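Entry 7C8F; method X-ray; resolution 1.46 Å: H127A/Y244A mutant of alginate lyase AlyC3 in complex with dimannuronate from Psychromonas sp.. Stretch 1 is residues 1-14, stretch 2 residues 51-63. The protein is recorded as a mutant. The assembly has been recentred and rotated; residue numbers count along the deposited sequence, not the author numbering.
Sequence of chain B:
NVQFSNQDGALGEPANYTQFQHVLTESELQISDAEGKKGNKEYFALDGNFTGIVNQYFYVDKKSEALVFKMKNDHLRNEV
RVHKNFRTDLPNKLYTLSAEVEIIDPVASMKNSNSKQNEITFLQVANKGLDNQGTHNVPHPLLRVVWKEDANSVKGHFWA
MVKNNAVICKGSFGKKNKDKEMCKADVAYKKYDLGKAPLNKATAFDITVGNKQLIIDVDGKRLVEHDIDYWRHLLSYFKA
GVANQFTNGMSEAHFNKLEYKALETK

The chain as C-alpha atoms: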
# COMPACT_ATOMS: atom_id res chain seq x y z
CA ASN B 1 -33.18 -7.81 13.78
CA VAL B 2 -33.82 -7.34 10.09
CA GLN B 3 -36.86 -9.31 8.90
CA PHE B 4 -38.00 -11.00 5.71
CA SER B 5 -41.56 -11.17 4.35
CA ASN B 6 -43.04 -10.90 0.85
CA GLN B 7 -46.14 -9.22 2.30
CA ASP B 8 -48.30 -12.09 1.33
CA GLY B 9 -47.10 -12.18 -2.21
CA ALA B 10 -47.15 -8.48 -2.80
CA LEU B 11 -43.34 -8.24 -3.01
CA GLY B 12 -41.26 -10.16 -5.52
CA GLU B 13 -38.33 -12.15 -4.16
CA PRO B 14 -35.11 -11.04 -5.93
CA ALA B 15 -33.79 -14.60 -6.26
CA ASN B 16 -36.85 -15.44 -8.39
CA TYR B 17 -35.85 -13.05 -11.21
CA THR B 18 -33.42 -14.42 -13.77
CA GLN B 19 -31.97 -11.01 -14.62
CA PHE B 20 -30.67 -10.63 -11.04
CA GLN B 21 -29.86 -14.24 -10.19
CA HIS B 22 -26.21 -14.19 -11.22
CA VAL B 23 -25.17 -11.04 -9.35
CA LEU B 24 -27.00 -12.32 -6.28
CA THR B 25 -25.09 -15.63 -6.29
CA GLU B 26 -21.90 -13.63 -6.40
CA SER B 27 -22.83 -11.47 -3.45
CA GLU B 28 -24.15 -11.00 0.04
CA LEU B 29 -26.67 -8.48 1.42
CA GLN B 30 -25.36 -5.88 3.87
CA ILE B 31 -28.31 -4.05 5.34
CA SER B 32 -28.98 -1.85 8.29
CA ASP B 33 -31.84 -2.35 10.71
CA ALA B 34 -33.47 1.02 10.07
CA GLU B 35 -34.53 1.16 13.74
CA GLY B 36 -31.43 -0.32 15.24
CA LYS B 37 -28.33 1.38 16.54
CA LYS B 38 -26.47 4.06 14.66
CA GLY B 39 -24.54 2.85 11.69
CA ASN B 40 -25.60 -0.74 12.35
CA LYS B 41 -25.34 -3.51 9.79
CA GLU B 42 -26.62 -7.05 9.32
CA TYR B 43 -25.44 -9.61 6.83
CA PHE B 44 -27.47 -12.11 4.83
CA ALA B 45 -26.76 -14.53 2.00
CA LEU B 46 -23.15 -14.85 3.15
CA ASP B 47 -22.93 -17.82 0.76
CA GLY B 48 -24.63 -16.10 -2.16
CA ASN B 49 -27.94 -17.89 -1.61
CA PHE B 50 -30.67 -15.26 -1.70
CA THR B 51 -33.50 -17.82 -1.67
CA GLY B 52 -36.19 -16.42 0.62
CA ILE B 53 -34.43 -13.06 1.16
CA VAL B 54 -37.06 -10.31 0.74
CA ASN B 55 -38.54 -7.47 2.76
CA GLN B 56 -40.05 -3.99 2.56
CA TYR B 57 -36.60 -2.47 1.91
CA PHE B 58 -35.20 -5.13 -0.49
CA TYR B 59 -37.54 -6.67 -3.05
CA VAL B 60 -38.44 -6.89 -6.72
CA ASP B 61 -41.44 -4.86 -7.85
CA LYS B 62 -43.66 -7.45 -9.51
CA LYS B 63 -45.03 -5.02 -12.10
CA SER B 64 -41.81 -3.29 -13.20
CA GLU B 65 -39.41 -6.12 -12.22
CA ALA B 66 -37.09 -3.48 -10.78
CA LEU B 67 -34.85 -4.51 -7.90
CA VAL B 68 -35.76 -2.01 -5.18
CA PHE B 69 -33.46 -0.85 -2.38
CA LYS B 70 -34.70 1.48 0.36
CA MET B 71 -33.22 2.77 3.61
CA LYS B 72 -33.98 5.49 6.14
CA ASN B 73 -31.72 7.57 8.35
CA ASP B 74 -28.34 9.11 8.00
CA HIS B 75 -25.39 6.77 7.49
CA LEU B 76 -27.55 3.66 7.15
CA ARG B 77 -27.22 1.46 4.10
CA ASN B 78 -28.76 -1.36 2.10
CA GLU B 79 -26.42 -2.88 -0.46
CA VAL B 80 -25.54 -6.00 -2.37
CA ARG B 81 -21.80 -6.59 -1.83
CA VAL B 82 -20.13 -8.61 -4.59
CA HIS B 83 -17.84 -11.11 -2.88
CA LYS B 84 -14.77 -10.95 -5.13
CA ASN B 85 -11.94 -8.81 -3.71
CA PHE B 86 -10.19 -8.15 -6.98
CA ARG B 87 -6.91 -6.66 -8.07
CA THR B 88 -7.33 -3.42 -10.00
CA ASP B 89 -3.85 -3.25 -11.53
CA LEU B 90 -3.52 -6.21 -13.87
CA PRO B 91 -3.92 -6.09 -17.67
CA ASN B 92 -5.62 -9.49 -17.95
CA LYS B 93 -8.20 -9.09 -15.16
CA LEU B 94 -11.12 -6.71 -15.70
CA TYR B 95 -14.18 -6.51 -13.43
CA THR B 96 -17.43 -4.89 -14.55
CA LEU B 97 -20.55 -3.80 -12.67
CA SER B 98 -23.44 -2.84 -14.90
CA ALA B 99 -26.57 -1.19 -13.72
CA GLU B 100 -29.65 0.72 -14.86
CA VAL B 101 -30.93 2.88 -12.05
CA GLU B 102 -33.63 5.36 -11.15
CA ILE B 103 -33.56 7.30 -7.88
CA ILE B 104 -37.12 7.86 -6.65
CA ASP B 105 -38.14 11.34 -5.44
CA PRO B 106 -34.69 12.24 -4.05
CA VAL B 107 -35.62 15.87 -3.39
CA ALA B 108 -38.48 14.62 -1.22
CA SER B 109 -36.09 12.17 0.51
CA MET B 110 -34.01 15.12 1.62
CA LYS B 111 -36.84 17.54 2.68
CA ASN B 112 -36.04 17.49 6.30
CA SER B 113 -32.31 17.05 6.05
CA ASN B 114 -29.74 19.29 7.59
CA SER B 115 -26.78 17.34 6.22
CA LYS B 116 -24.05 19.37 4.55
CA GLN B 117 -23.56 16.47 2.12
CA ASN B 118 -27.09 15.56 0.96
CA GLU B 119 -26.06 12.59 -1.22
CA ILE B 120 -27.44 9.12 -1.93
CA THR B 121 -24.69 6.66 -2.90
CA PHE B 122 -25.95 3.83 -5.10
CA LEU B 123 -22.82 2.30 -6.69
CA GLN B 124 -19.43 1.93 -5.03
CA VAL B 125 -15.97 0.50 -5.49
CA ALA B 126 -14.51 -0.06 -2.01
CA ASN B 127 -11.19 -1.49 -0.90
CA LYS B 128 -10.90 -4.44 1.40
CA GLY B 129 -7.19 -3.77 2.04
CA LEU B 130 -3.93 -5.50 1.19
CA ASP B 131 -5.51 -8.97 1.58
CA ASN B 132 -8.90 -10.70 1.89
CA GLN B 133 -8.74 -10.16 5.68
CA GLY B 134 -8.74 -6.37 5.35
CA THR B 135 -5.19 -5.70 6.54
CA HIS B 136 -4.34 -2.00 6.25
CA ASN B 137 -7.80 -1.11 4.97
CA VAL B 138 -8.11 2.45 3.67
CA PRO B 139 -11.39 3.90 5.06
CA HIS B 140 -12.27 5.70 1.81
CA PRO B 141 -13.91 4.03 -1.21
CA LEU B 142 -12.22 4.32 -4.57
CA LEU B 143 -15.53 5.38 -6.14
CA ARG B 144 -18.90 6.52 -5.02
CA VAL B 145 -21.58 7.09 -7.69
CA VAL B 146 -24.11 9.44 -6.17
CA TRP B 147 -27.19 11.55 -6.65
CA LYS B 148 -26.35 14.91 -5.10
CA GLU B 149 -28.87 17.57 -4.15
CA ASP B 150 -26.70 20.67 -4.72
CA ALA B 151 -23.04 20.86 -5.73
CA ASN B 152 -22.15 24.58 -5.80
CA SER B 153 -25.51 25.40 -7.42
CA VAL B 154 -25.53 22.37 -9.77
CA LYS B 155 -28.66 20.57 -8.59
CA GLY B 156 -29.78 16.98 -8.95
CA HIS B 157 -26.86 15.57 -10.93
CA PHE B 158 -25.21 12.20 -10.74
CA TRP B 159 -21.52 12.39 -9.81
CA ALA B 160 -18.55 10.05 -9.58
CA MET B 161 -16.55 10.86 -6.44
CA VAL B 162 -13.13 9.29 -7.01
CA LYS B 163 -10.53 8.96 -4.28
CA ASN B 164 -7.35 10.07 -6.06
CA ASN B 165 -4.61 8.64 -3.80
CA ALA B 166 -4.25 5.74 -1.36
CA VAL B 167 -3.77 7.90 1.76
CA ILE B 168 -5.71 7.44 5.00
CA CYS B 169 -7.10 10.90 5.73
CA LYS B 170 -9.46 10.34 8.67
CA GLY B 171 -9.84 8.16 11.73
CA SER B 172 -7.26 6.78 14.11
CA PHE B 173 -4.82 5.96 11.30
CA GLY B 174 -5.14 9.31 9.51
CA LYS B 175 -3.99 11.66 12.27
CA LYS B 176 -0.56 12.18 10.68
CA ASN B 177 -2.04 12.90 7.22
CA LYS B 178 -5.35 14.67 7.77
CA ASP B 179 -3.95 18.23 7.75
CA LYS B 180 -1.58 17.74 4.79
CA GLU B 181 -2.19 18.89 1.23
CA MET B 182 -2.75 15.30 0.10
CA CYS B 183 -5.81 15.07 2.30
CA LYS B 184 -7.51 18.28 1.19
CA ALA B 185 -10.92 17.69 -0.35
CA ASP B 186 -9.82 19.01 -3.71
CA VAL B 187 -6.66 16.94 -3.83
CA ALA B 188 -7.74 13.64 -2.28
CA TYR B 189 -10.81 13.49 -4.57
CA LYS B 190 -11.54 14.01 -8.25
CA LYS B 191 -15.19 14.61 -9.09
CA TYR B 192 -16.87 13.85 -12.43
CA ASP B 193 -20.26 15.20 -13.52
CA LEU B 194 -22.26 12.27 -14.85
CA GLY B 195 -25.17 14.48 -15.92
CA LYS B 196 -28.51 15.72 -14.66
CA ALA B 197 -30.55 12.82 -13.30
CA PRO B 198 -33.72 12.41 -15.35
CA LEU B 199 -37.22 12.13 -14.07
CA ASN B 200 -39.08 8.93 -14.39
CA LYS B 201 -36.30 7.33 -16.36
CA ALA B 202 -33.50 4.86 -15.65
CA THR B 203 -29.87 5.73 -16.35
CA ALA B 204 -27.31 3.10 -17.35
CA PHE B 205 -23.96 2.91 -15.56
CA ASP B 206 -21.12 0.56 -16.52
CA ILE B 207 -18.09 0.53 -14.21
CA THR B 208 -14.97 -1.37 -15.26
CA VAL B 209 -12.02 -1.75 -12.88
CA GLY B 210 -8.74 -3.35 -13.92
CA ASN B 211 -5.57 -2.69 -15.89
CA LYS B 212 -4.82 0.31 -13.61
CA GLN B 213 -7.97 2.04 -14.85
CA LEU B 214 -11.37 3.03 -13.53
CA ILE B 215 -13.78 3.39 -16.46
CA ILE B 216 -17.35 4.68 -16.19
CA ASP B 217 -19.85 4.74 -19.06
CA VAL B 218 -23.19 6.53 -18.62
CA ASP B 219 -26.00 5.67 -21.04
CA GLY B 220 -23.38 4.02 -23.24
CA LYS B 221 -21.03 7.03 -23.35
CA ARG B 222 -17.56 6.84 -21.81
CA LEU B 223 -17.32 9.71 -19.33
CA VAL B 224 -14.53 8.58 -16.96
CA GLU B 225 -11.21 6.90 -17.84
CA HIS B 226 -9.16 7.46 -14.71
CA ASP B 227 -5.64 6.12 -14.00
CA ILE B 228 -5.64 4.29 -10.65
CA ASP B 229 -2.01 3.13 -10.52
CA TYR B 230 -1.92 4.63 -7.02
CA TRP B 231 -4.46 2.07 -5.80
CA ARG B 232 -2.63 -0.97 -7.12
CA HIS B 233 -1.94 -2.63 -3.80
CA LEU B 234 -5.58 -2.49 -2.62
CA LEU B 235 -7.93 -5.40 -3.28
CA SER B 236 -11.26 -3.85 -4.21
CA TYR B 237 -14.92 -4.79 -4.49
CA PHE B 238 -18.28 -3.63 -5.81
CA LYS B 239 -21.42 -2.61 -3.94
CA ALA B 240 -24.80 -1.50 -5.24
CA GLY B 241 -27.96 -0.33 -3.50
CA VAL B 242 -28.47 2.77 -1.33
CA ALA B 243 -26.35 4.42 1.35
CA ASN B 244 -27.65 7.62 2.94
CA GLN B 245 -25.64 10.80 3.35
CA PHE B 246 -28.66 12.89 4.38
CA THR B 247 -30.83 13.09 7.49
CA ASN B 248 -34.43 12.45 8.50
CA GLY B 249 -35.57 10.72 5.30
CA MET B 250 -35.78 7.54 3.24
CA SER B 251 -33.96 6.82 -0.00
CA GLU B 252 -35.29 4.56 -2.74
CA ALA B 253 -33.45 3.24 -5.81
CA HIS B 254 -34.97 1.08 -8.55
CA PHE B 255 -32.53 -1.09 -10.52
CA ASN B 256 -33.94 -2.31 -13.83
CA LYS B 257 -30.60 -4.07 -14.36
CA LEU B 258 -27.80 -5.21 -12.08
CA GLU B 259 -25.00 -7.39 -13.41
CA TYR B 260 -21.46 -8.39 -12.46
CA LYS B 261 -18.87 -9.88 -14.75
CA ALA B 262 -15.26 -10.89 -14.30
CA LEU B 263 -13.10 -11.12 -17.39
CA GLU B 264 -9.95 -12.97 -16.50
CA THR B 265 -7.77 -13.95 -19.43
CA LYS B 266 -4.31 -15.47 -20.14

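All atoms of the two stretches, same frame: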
# COMPACT_ATOMS: atom_id res chain seq x y z
N ASN B 1 -33.29 -6.71 14.72
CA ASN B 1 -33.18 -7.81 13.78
C ASN B 1 -33.89 -7.49 12.50
O ASN B 1 -35.04 -7.15 12.51
CB ASN B 1 -33.78 -9.06 14.38
CG ASN B 1 -33.05 -10.30 13.97
OD1 ASN B 1 -31.86 -10.27 13.72
ND2 ASN B 1 -33.75 -11.39 13.90
N VAL B 2 -33.20 -7.61 11.37
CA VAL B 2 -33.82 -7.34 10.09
C VAL B 2 -34.69 -8.55 9.76
O VAL B 2 -34.30 -9.67 9.98
CB VAL B 2 -32.79 -7.12 8.95
CG1 VAL B 2 -33.49 -7.04 7.63
CG2 VAL B 2 -31.98 -5.86 9.15
N GLN B 3 -35.88 -8.28 9.23
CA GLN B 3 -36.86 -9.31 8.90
C GLN B 3 -37.12 -9.52 7.42
O GLN B 3 -36.84 -8.67 6.63
CB GLN B 3 -38.20 -8.99 9.57
CG GLN B 3 -38.65 -7.54 9.49
CD GLN B 3 -39.11 -7.08 8.12
OE1 GLN B 3 -39.79 -7.80 7.40
NE2 GLN B 3 -38.74 -5.84 7.76
N PHE B 4 -37.68 -10.67 7.07
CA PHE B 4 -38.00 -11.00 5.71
C PHE B 4 -39.47 -11.37 5.63
O PHE B 4 -39.98 -12.00 6.52
CB PHE B 4 -37.06 -12.08 5.14
CG PHE B 4 -35.62 -11.67 5.15
CD1 PHE B 4 -35.25 -10.41 4.82
CD2 PHE B 4 -34.65 -12.53 5.55
CE1 PHE B 4 -33.94 -10.00 4.86
CE2 PHE B 4 -33.33 -12.12 5.61
CZ PHE B 4 -32.99 -10.86 5.25
N SER B 5 -40.15 -10.90 4.59
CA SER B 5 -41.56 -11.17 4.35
C SER B 5 -41.90 -10.63 2.98
O SER B 5 -41.55 -9.52 2.70
CB SER B 5 -42.46 -10.40 5.31
OG SER B 5 -43.80 -10.63 4.97
N ASN B 6 -42.61 -11.40 2.15
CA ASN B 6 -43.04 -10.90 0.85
C ASN B 6 -44.42 -10.25 0.87
O ASN B 6 -44.97 -10.06 -0.16
CB ASN B 6 -43.00 -11.93 -0.26
CG ASN B 6 -43.89 -13.12 0.01
OD1 ASN B 6 -44.89 -13.04 0.72
ND2 ASN B 6 -43.53 -14.25 -0.60
N GLN B 7 -44.86 -9.88 2.06
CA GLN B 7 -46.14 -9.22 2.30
C GLN B 7 -47.26 -9.91 1.56
O GLN B 7 -47.97 -9.34 0.75
CB GLN B 7 -46.07 -7.76 2.00
CG GLN B 7 -45.10 -7.16 2.99
CD GLN B 7 -44.76 -5.72 2.74
OE1 GLN B 7 -45.22 -5.12 1.79
NE2 GLN B 7 -43.90 -5.17 3.59
N ASP B 8 -47.34 -11.18 1.88
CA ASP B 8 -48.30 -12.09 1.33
C ASP B 8 -48.34 -12.09 -0.18
O ASP B 8 -49.41 -12.11 -0.77
CB ASP B 8 -49.67 -11.85 1.94
CG ASP B 8 -50.45 -13.11 2.02
OD1 ASP B 8 -50.08 -14.03 1.27
OD2 ASP B 8 -51.42 -13.21 2.81
N GLY B 9 -47.17 -12.14 -0.78
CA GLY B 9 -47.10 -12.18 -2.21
C GLY B 9 -47.07 -10.84 -2.88
O GLY B 9 -46.95 -10.78 -4.07
N ALA B 10 -47.18 -9.78 -2.12
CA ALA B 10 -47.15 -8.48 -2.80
C ALA B 10 -45.76 -8.19 -3.36
O ALA B 10 -45.64 -7.60 -4.44
CB ALA B 10 -47.60 -7.37 -1.85
N LEU B 11 -44.71 -8.60 -2.66
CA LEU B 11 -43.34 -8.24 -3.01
C LEU B 11 -42.68 -9.41 -3.73
O LEU B 11 -42.77 -10.56 -3.27
CB LEU B 11 -42.55 -7.90 -1.75
CG LEU B 11 -43.12 -6.79 -0.87
CD1 LEU B 11 -42.22 -6.52 0.33
CD2 LEU B 11 -43.37 -5.51 -1.67
N GLY B 12 -42.02 -9.13 -4.85
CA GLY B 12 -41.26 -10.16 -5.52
C GLY B 12 -39.97 -10.47 -4.78
O GLY B 12 -39.33 -9.58 -4.21
N GLU B 13 -39.58 -11.75 -4.78
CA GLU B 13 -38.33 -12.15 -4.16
C GLU B 13 -37.21 -12.03 -5.18
O GLU B 13 -37.32 -12.63 -6.26
CB GLU B 13 -38.42 -13.59 -3.66
CG GLU B 13 -39.45 -13.76 -2.55
CD GLU B 13 -39.51 -15.18 -2.01
OE1 GLU B 13 -38.59 -15.97 -2.30
OE2 GLU B 13 -40.49 -15.50 -1.30
N PRO B 14 -36.15 -11.26 -4.91
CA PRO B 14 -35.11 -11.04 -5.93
C PRO B 14 -34.53 -12.31 -6.54
O PRO B 14 -34.26 -12.35 -7.74
CB PRO B 14 -34.06 -10.20 -5.17
CG PRO B 14 -34.90 -9.39 -4.20
CD PRO B 14 -36.00 -10.35 -3.75
N THR B 51 -32.19 -17.20 -1.73
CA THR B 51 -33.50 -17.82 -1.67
C THR B 51 -34.20 -17.40 -0.38
O THR B 51 -33.64 -17.53 0.71
CB THR B 51 -33.35 -19.34 -1.71
OG1 THR B 51 -32.82 -19.74 -2.99
CG2 THR B 51 -34.72 -20.02 -1.48
N GLY B 52 -35.42 -16.86 -0.52
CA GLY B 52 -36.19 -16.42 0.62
C GLY B 52 -35.88 -15.03 1.16
O GLY B 52 -36.57 -14.57 2.07
N ILE B 53 -34.86 -14.35 0.63
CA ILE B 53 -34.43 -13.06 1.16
C ILE B 53 -35.26 -11.97 0.49
O ILE B 53 -35.07 -11.68 -0.69
CB ILE B 53 -32.94 -12.83 0.93
CG1 ILE B 53 -32.12 -13.94 1.60
CG2 ILE B 53 -32.52 -11.45 1.43
CD1 ILE B 53 -32.28 -14.00 3.09
N VAL B 54 -36.17 -11.36 1.25
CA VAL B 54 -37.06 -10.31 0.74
C VAL B 54 -37.62 -9.55 1.93
O VAL B 54 -37.88 -10.14 2.98
CB VAL B 54 -38.18 -10.92 -0.14
CG1 VAL B 54 -39.02 -11.92 0.67
CG2 VAL B 54 -39.09 -9.82 -0.72
N ASN B 55 -37.81 -8.25 1.76
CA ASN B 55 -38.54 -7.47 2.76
C ASN B 55 -38.93 -6.13 2.16
O ASN B 55 -38.73 -5.87 0.97
CB ASN B 55 -37.81 -7.35 4.10
CG ASN B 55 -36.54 -6.54 4.01
OD1 ASN B 55 -36.37 -5.71 3.11
ND2 ASN B 55 -35.64 -6.75 4.96
N GLN B 56 -39.53 -5.28 3.01
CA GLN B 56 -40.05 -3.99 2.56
C GLN B 56 -38.96 -3.09 2.00
O GLN B 56 -39.28 -2.18 1.23
CB GLN B 56 -40.72 -3.27 3.74
CG GLN B 56 -39.88 -3.28 5.01
CD GLN B 56 -40.54 -2.54 6.16
OE1 GLN B 56 -41.16 -1.50 5.97
NE2 GLN B 56 -40.39 -3.08 7.37
N TYR B 57 -37.70 -3.31 2.37
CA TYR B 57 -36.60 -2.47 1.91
C TYR B 57 -35.77 -3.11 0.80
O TYR B 57 -34.91 -2.44 0.23
CB TYR B 57 -35.66 -2.12 3.07
CG TYR B 57 -36.30 -1.32 4.19
CD1 TYR B 57 -36.68 0.00 4.00
CD2 TYR B 57 -36.50 -1.88 5.44
CE1 TYR B 57 -37.25 0.74 5.03
CE2 TYR B 57 -37.07 -1.16 6.47
CZ TYR B 57 -37.44 0.15 6.26
OH TYR B 57 -38.01 0.88 7.29
N PHE B 58 -36.02 -4.38 0.47
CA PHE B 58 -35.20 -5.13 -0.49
C PHE B 58 -36.14 -6.13 -1.16
O PHE B 58 -36.46 -7.18 -0.57
CB PHE B 58 -34.04 -5.84 0.20
CG PHE B 58 -33.19 -6.67 -0.74
CD1 PHE B 58 -32.34 -6.06 -1.66
CD2 PHE B 58 -33.24 -8.05 -0.71
CE1 PHE B 58 -31.57 -6.81 -2.53
CE2 PHE B 58 -32.46 -8.81 -1.58
CZ PHE B 58 -31.63 -8.19 -2.49
N TYR B 59 -36.56 -5.83 -2.38
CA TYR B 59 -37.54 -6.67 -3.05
C TYR B 59 -37.50 -6.37 -4.54
O TYR B 59 -36.85 -5.41 -4.98
CB TYR B 59 -38.95 -6.45 -2.48
CG TYR B 59 -39.49 -5.04 -2.68
CD1 TYR B 59 -39.20 -4.02 -1.78
CD2 TYR B 59 -40.30 -4.74 -3.77
CE1 TYR B 59 -39.69 -2.73 -1.97
CE2 TYR B 59 -40.81 -3.47 -3.97
CZ TYR B 59 -40.50 -2.47 -3.06
OH TYR B 59 -41.00 -1.20 -3.26
N VAL B 60 -38.22 -7.17 -5.31
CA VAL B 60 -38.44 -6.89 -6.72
C VAL B 60 -39.89 -6.46 -6.88
O VAL B 60 -40.81 -7.12 -6.38
CB VAL B 60 -38.09 -8.08 -7.62
CG1 VAL B 60 -38.64 -7.86 -9.01
CG2 VAL B 60 -36.57 -8.24 -7.70
N ASP B 61 -40.09 -5.32 -7.54
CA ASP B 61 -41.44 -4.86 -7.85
C ASP B 61 -42.03 -5.77 -8.92
O ASP B 61 -41.48 -5.88 -10.03
CB ASP B 61 -41.37 -3.42 -8.34
CG ASP B 61 -42.75 -2.85 -8.63
OD1 ASP B 61 -43.29 -3.12 -9.72
OD2 ASP B 61 -43.29 -2.13 -7.76
N LYS B 62 -43.15 -6.42 -8.61
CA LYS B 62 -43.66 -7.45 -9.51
C LYS B 62 -44.11 -6.86 -10.85
O LYS B 62 -44.03 -7.54 -11.88
CB LYS B 62 -44.79 -8.24 -8.85
CG LYS B 62 -44.32 -9.20 -7.76
CD LYS B 62 -45.44 -10.16 -7.37
CE LYS B 62 -44.92 -11.30 -6.51
NZ LYS B 62 -45.99 -12.32 -6.26
N LYS B 63 -44.55 -5.60 -10.86
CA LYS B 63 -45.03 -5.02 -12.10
C LYS B 63 -43.88 -4.55 -12.99
O LYS B 63 -43.85 -4.86 -14.19
CB LYS B 63 -45.99 -3.87 -11.80
CG LYS B 63 -46.66 -3.29 -13.04
CD LYS B 63 -48.17 -3.26 -12.88
CE LYS B 63 -48.83 -2.65 -14.11
NZ LYS B 63 -48.31 -1.29 -14.38
O HOH W 1 -44.08 -6.00 -6.05
O HOH W 2 -39.53 -15.59 1.99

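Irregular chain segments can be joined by a few well-placed hydrogen bonds, and the N-terminal stretch of AlyC3 illustrates the principle. It lies against residues 51-63 with almost no regular structure, burying 1020 Å² in total. One antiparallel bridge supplies the sheet-like element: Gly12 N donates to Val60 O (2.8 Å) and Val60 N to Gly12 O (2.9 Å), so the N and O of each residue are both satisfied by the other. Glycine suits this site, since an ideal CB on Gly12 would lie 2.7 Å from Val60 O. Ser5 N donates to Val54 O (2.9 Å), although the position of that oxygen is less certain.

Elsewhere side chains substitute for backbone partners. Asn55 ND2 donates to Gln3 O at 2.8 Å, while Asn55 OD1 accepts from Tyr57 N, also at 2.8 Å, within the type I turn from Asn55 to Phe58. A single side-chain amide thus ties the first stretch to the turn that Asn55 begins. Lys62, its CB directed toward the first stretch, extends until NZ reaches Gly9 O at 2.8 Å, giving a charged donor to a carbonyl of the type I' turn from Gln7 to Ala10. That turn is braced from within its own stretch: Ala10 N donates to Gln7 O (3.0 Å) and Gly9 N to Asn6 OD1 (2.9 Å). Water 1 completes the region, donating to Ala10 O and accepting from Lys62 N, each at 2.8 Å from its oxygen.

Apolar side chains add to these bonds. Ile53 CG2 sits over one face of the Phe4 ring, 4.2 Å from its centroid, and Leu11 CD2 covers a face of the Tyr59 ring, 4.0 Å from the centroid. Pro14, which has no amide hydrogen to satisfy, offers hydrocarbon instead: its CG lies 3.6 Å from Phe58 CE2 and 4.0 Å from Val60 CG2.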